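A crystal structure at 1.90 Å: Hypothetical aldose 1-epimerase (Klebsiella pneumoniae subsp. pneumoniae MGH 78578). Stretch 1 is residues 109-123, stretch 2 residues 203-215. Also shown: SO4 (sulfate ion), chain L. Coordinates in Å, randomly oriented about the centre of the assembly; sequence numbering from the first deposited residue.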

# COMPACT_ATOMS: atom_id res chain seq x y z
N GLY A 109 2.42 11.48 -6.10
CA GLY A 109 3.87 11.30 -6.17
C GLY A 109 4.64 12.13 -7.18
O GLY A 109 5.88 12.10 -7.20
N PHE A 110 3.92 12.94 -7.96
CA PHE A 110 4.53 13.56 -9.14
C PHE A 110 5.29 14.83 -8.88
O PHE A 110 4.70 15.89 -8.56
CB PHE A 110 3.47 13.77 -10.25
CG PHE A 110 4.02 14.37 -11.54
CD1 PHE A 110 5.22 13.94 -12.08
CD2 PHE A 110 3.27 15.27 -12.27
CE1 PHE A 110 5.71 14.46 -13.30
CE2 PHE A 110 3.74 15.78 -13.46
CZ PHE A 110 4.96 15.37 -13.98
N ASN A 111 6.62 14.71 -8.95
CA ASN A 111 7.51 15.86 -8.87
C ASN A 111 8.80 15.78 -9.71
O ASN A 111 9.65 16.66 -9.63
CB ASN A 111 7.83 16.12 -7.41
CG ASN A 111 8.58 14.97 -6.77
OD1 ASN A 111 9.17 14.10 -7.47
ND2 ASN A 111 8.63 14.99 -5.44
N GLU A 112 8.87 14.79 -10.58
CA GLU A 112 10.11 14.45 -11.25
C GLU A 112 10.35 15.20 -12.56
O GLU A 112 9.43 15.66 -13.21
CB GLU A 112 10.13 12.93 -11.52
CG GLU A 112 9.96 12.05 -10.30
CD GLU A 112 8.53 11.55 -10.04
OE1 GLU A 112 7.54 12.26 -10.33
OE2 GLU A 112 8.39 10.42 -9.54
N MSE A 113 11.62 15.29 -12.90
CA MSE A 113 12.12 15.81 -14.14
C MSE A 113 11.87 14.80 -15.28
O MSE A 113 11.60 15.22 -16.40
CB MSE A 113 13.60 16.14 -14.00
CG MSE A 113 14.24 16.72 -15.23
SE MSE A 113 15.12 15.39 -16.39
CE MSE A 113 14.31 15.87 -17.93
N MSE A 114 11.98 13.50 -15.01
CA MSE A 114 11.68 12.49 -16.07
C MSE A 114 11.02 11.24 -15.44
O MSE A 114 11.63 10.58 -14.63
CB MSE A 114 12.95 12.13 -16.88
CG MSE A 114 12.72 11.62 -18.32
SE MSE A 114 11.85 9.90 -18.34
CE MSE A 114 13.29 8.83 -17.58
N VAL A 115 9.76 10.99 -15.81
CA VAL A 115 9.02 9.81 -15.40
C VAL A 115 8.79 8.89 -16.59
O VAL A 115 8.29 9.34 -17.61
CB VAL A 115 7.61 10.17 -14.87
CG1 VAL A 115 6.91 8.85 -14.40
CG2 VAL A 115 7.70 11.17 -13.77
N ARG A 116 9.14 7.60 -16.46
CA ARG A 116 8.78 6.63 -17.51
C ARG A 116 7.32 6.30 -17.26
O ARG A 116 6.99 5.69 -16.25
CB ARG A 116 9.67 5.40 -17.42
CG ARG A 116 11.11 5.69 -17.86
CD ARG A 116 12.08 4.52 -17.59
NE ARG A 116 13.47 4.83 -17.95
CZ ARG A 116 14.35 5.45 -17.15
NH1 ARG A 116 13.98 5.89 -15.98
NH2 ARG A 116 15.62 5.67 -17.55
N CYS A 117 6.44 6.74 -18.16
CA CYS A 117 5.00 6.52 -18.06
C CYS A 117 4.70 5.32 -18.96
O CYS A 117 4.52 5.47 -20.17
CB CYS A 117 4.27 7.76 -18.52
SG CYS A 117 4.61 9.20 -17.51
N GLY A 118 4.76 4.14 -18.36
CA GLY A 118 4.69 2.87 -19.09
C GLY A 118 5.03 1.75 -18.10
O GLY A 118 4.96 1.99 -16.92
N TYR A 119 5.39 0.54 -18.54
CA TYR A 119 5.41 0.12 -19.96
C TYR A 119 4.22 -0.74 -20.35
O TYR A 119 3.86 -0.82 -21.52
CB TYR A 119 6.70 -0.63 -20.29
CG TYR A 119 7.91 0.26 -20.30
CD1 TYR A 119 8.54 0.64 -19.11
CD2 TYR A 119 8.46 0.73 -21.51
CE1 TYR A 119 9.65 1.47 -19.12
CE2 TYR A 119 9.60 1.54 -21.53
CZ TYR A 119 10.18 1.93 -20.32
OH TYR A 119 11.30 2.73 -20.29
N GLU A 120 3.59 -1.38 -19.38
CA GLU A 120 2.42 -2.23 -19.66
C GLU A 120 1.26 -1.40 -20.26
O GLU A 120 0.53 -1.87 -21.15
CB GLU A 120 2.01 -3.00 -18.40
CG GLU A 120 1.16 -4.22 -18.68
CD GLU A 120 0.60 -4.89 -17.43
OE1 GLU A 120 1.28 -4.92 -16.39
OE2 GLU A 120 -0.51 -5.46 -17.53
N TRP A 121 1.11 -0.17 -19.78
CA TRP A 121 0.21 0.82 -20.39
C TRP A 121 0.65 2.21 -19.97
O TRP A 121 1.54 2.35 -19.13
CB TRP A 121 -1.28 0.60 -20.04
CG TRP A 121 -1.61 0.92 -18.67
CD1 TRP A 121 -2.05 2.12 -18.20
CD2 TRP A 121 -1.46 0.07 -17.54
NE1 TRP A 121 -2.21 2.06 -16.85
CE2 TRP A 121 -1.83 0.82 -16.41
CE3 TRP A 121 -1.04 -1.25 -17.37
CZ2 TRP A 121 -1.79 0.30 -15.11
CZ3 TRP A 121 -1.00 -1.78 -16.09
CH2 TRP A 121 -1.38 -1.00 -14.96
N THR A 122 0.01 3.22 -20.55
CA THR A 122 0.32 4.61 -20.26
C THR A 122 -0.92 5.49 -20.46
O THR A 122 -1.98 5.02 -20.85
CB THR A 122 1.46 5.13 -21.18
OG1 THR A 122 2.05 6.27 -20.59
CG2 THR A 122 0.96 5.43 -22.64
N GLY A 123 -0.78 6.77 -20.15
CA GLY A 123 -1.79 7.75 -20.48
C GLY A 123 -2.82 8.00 -19.40
O GLY A 123 -2.79 7.39 -18.32
N PRO A 203 3.00 -12.72 -27.10
CA PRO A 203 3.17 -11.30 -27.38
C PRO A 203 2.39 -10.48 -26.38
O PRO A 203 1.32 -10.92 -25.96
CB PRO A 203 2.54 -11.14 -28.77
CG PRO A 203 1.62 -12.36 -28.94
CD PRO A 203 2.37 -13.44 -28.23
N HIS A 204 2.94 -9.33 -25.98
CA HIS A 204 2.25 -8.44 -25.07
C HIS A 204 2.30 -7.01 -25.58
O HIS A 204 3.31 -6.56 -26.18
CB HIS A 204 2.80 -8.56 -23.65
CG HIS A 204 1.83 -8.08 -22.62
ND1 HIS A 204 1.59 -6.74 -22.40
CD2 HIS A 204 0.99 -8.75 -21.81
CE1 HIS A 204 0.65 -6.61 -21.50
NE2 HIS A 204 0.26 -7.82 -21.12
N ASP A 205 1.21 -6.30 -25.36
CA ASP A 205 1.15 -4.86 -25.63
C ASP A 205 2.12 -4.07 -24.75
O ASP A 205 2.45 -4.51 -23.66
CB ASP A 205 -0.26 -4.30 -25.35
CG ASP A 205 -1.29 -4.70 -26.37
OD1 ASP A 205 -0.96 -5.33 -27.42
OD2 ASP A 205 -2.45 -4.37 -26.12
N TYR A 206 2.60 -2.94 -25.25
CA TYR A 206 3.34 -2.00 -24.42
C TYR A 206 3.11 -0.61 -24.96
O TYR A 206 2.74 -0.44 -26.12
CB TYR A 206 4.83 -2.34 -24.35
CG TYR A 206 5.65 -2.01 -25.60
CD1 TYR A 206 5.78 -2.92 -26.65
CD2 TYR A 206 6.29 -0.79 -25.71
CE1 TYR A 206 6.55 -2.61 -27.78
CE2 TYR A 206 7.05 -0.47 -26.81
CZ TYR A 206 7.18 -1.36 -27.83
OH TYR A 206 7.94 -0.96 -28.89
N GLN A 207 3.26 0.36 -24.06
CA GLN A 207 3.23 1.78 -24.37
C GLN A 207 4.25 2.49 -23.49
O GLN A 207 4.46 2.09 -22.35
CB GLN A 207 1.88 2.40 -24.05
CG GLN A 207 0.68 1.80 -24.73
CD GLN A 207 -0.58 2.42 -24.20
OE1 GLN A 207 -1.10 1.98 -23.16
NE2 GLN A 207 -1.07 3.48 -24.87
N ILE A 208 4.85 3.57 -23.99
CA ILE A 208 5.77 4.38 -23.15
C ILE A 208 5.78 5.83 -23.56
O ILE A 208 5.78 6.13 -24.73
CB ILE A 208 7.22 3.79 -23.16
CG1 ILE A 208 8.22 4.59 -22.29
CG2 ILE A 208 7.74 3.64 -24.62
CD1 ILE A 208 7.88 4.62 -20.78
N ILE A 209 5.80 6.74 -22.57
CA ILE A 209 6.01 8.15 -22.79
C ILE A 209 7.17 8.52 -21.85
O ILE A 209 7.10 8.21 -20.64
CB ILE A 209 4.73 8.99 -22.44
CG1 ILE A 209 3.55 8.60 -23.33
CG2 ILE A 209 5.05 10.48 -22.52
CD1 ILE A 209 2.25 9.34 -23.03
N TYR A 210 8.23 9.14 -22.40
CA TYR A 210 9.34 9.69 -21.62
C TYR A 210 8.94 11.12 -21.24
O TYR A 210 9.19 12.09 -21.97
CB TYR A 210 10.63 9.61 -22.43
CG TYR A 210 11.19 8.21 -22.41
CD1 TYR A 210 10.72 7.22 -23.24
CD2 TYR A 210 12.16 7.86 -21.47
CE1 TYR A 210 11.21 5.92 -23.15
CE2 TYR A 210 12.67 6.64 -21.42
CZ TYR A 210 12.20 5.65 -22.25
OH TYR A 210 12.71 4.38 -22.12
N HIS A 211 8.28 11.23 -20.09
CA HIS A 211 7.59 12.43 -19.67
C HIS A 211 8.63 13.36 -19.04
O HIS A 211 8.97 13.22 -17.86
CB HIS A 211 6.48 12.00 -18.70
CG HIS A 211 5.40 12.99 -18.47
ND1 HIS A 211 5.64 14.28 -18.05
CD2 HIS A 211 4.04 12.85 -18.49
CE1 HIS A 211 4.49 14.89 -17.82
NE2 HIS A 211 3.51 14.06 -18.10
N SER A 212 9.14 14.29 -19.83
CA SER A 212 10.31 15.10 -19.45
C SER A 212 9.87 16.52 -19.14
O SER A 212 9.27 17.19 -20.01
CB SER A 212 11.36 15.00 -20.55
OG SER A 212 11.59 13.62 -20.94
N ASN A 213 10.20 17.02 -17.95
CA ASN A 213 9.54 18.20 -17.37
C ASN A 213 10.51 19.30 -17.00
O ASN A 213 11.47 19.05 -16.27
CB ASN A 213 8.72 17.72 -16.15
CG ASN A 213 7.93 16.45 -16.46
OD1 ASN A 213 7.19 16.43 -17.43
ND2 ASN A 213 8.11 15.39 -15.68
N PHE A 214 10.24 20.51 -17.48
CA PHE A 214 11.19 21.63 -17.35
C PHE A 214 10.43 22.85 -16.84
O PHE A 214 9.39 23.20 -17.38
CB PHE A 214 11.83 21.97 -18.72
CG PHE A 214 12.46 20.79 -19.40
CD1 PHE A 214 13.76 20.40 -19.11
CD2 PHE A 214 11.71 20.01 -20.29
CE1 PHE A 214 14.33 19.27 -19.74
CE2 PHE A 214 12.26 18.89 -20.88
CZ PHE A 214 13.60 18.52 -20.62
N GLY A 215 10.94 23.44 -15.76
CA GLY A 215 10.34 24.65 -15.18
C GLY A 215 11.38 25.74 -15.23
O GLY A 215 12.29 25.75 -16.11
S SO4 L . -0.01 14.81 -17.14
O1 SO4 L . 0.54 15.56 -16.01
O2 SO4 L . -0.12 15.68 -18.33
O3 SO4 L . 0.85 13.66 -17.47
O4 SO4 L . -1.33 14.30 -16.76
O HOH W 1 -1.09 -0.80 -23.33
O HOH W 2 -1.21 -7.77 -18.96
O HOH W 3 -2.87 5.12 -23.32

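The two stretches lie side by side as antiparallel strands, their directions 173° apart, and bury 1036 Å² between them. Paired backbone bonds form the core of the ladder: Val115 N to His211 O and His211 N to Val115 O, both 3.1 Å, then Cys117 N to Ile209 O and Ile209 N to Cys117 O, both 3.0 Å. Asn213 N continues it to Met113 O (2.8 Å), and Gln207 N to Tyr119 O (2.9 Å).

Shape matters most around Gly118. A CB here would fall 2.5 Å from Gln207 O and 2.9 Å from Ile208 CD1, so glycine leaves the hollow that the isoleucine methyl partly occupies. A cis peptide bond follows, and the Tyr119 ring receives the same methyl over one face, Ile208 CD1 lying 3.8 Å from the ring centroid. At the ring's far end, Tyr119 OH donates to Tyr210 OH (2.8 Å), so one flat side chain serves both a greasy and a polar neighbor. Tyr210 also meets the long, flexible selenomethionine Met114, whose SE lies 3.7 Å from Tyr210 CD2.

On the face carrying Val115, Cys117, Ile209 and His211, small Cys117 fits closely against its neighbors, with SG 3.6 Å from His211 CB. Phe110 turns its edge toward the face of the His211 imidazole, while His211 NE2 donates to sulfate O3 (2.8 Å) and His211 ND1 to Asn213 OD1 (2.7 Å). The amide of Asn213 suits this junction because its other end can donate: Asn213 ND2 reaches Glu112 O at 2.8 Å.

Beyond the ladder, Gln207 extends its side chain to the loop, where OE1 accepts from Thr122 N (3.1 Å). Thr122 OG1 bonds back to Cys117 O (2.6 Å), while its methyl CG2 packs 3.5 Å from Gln207 CB, using both characters of threonine.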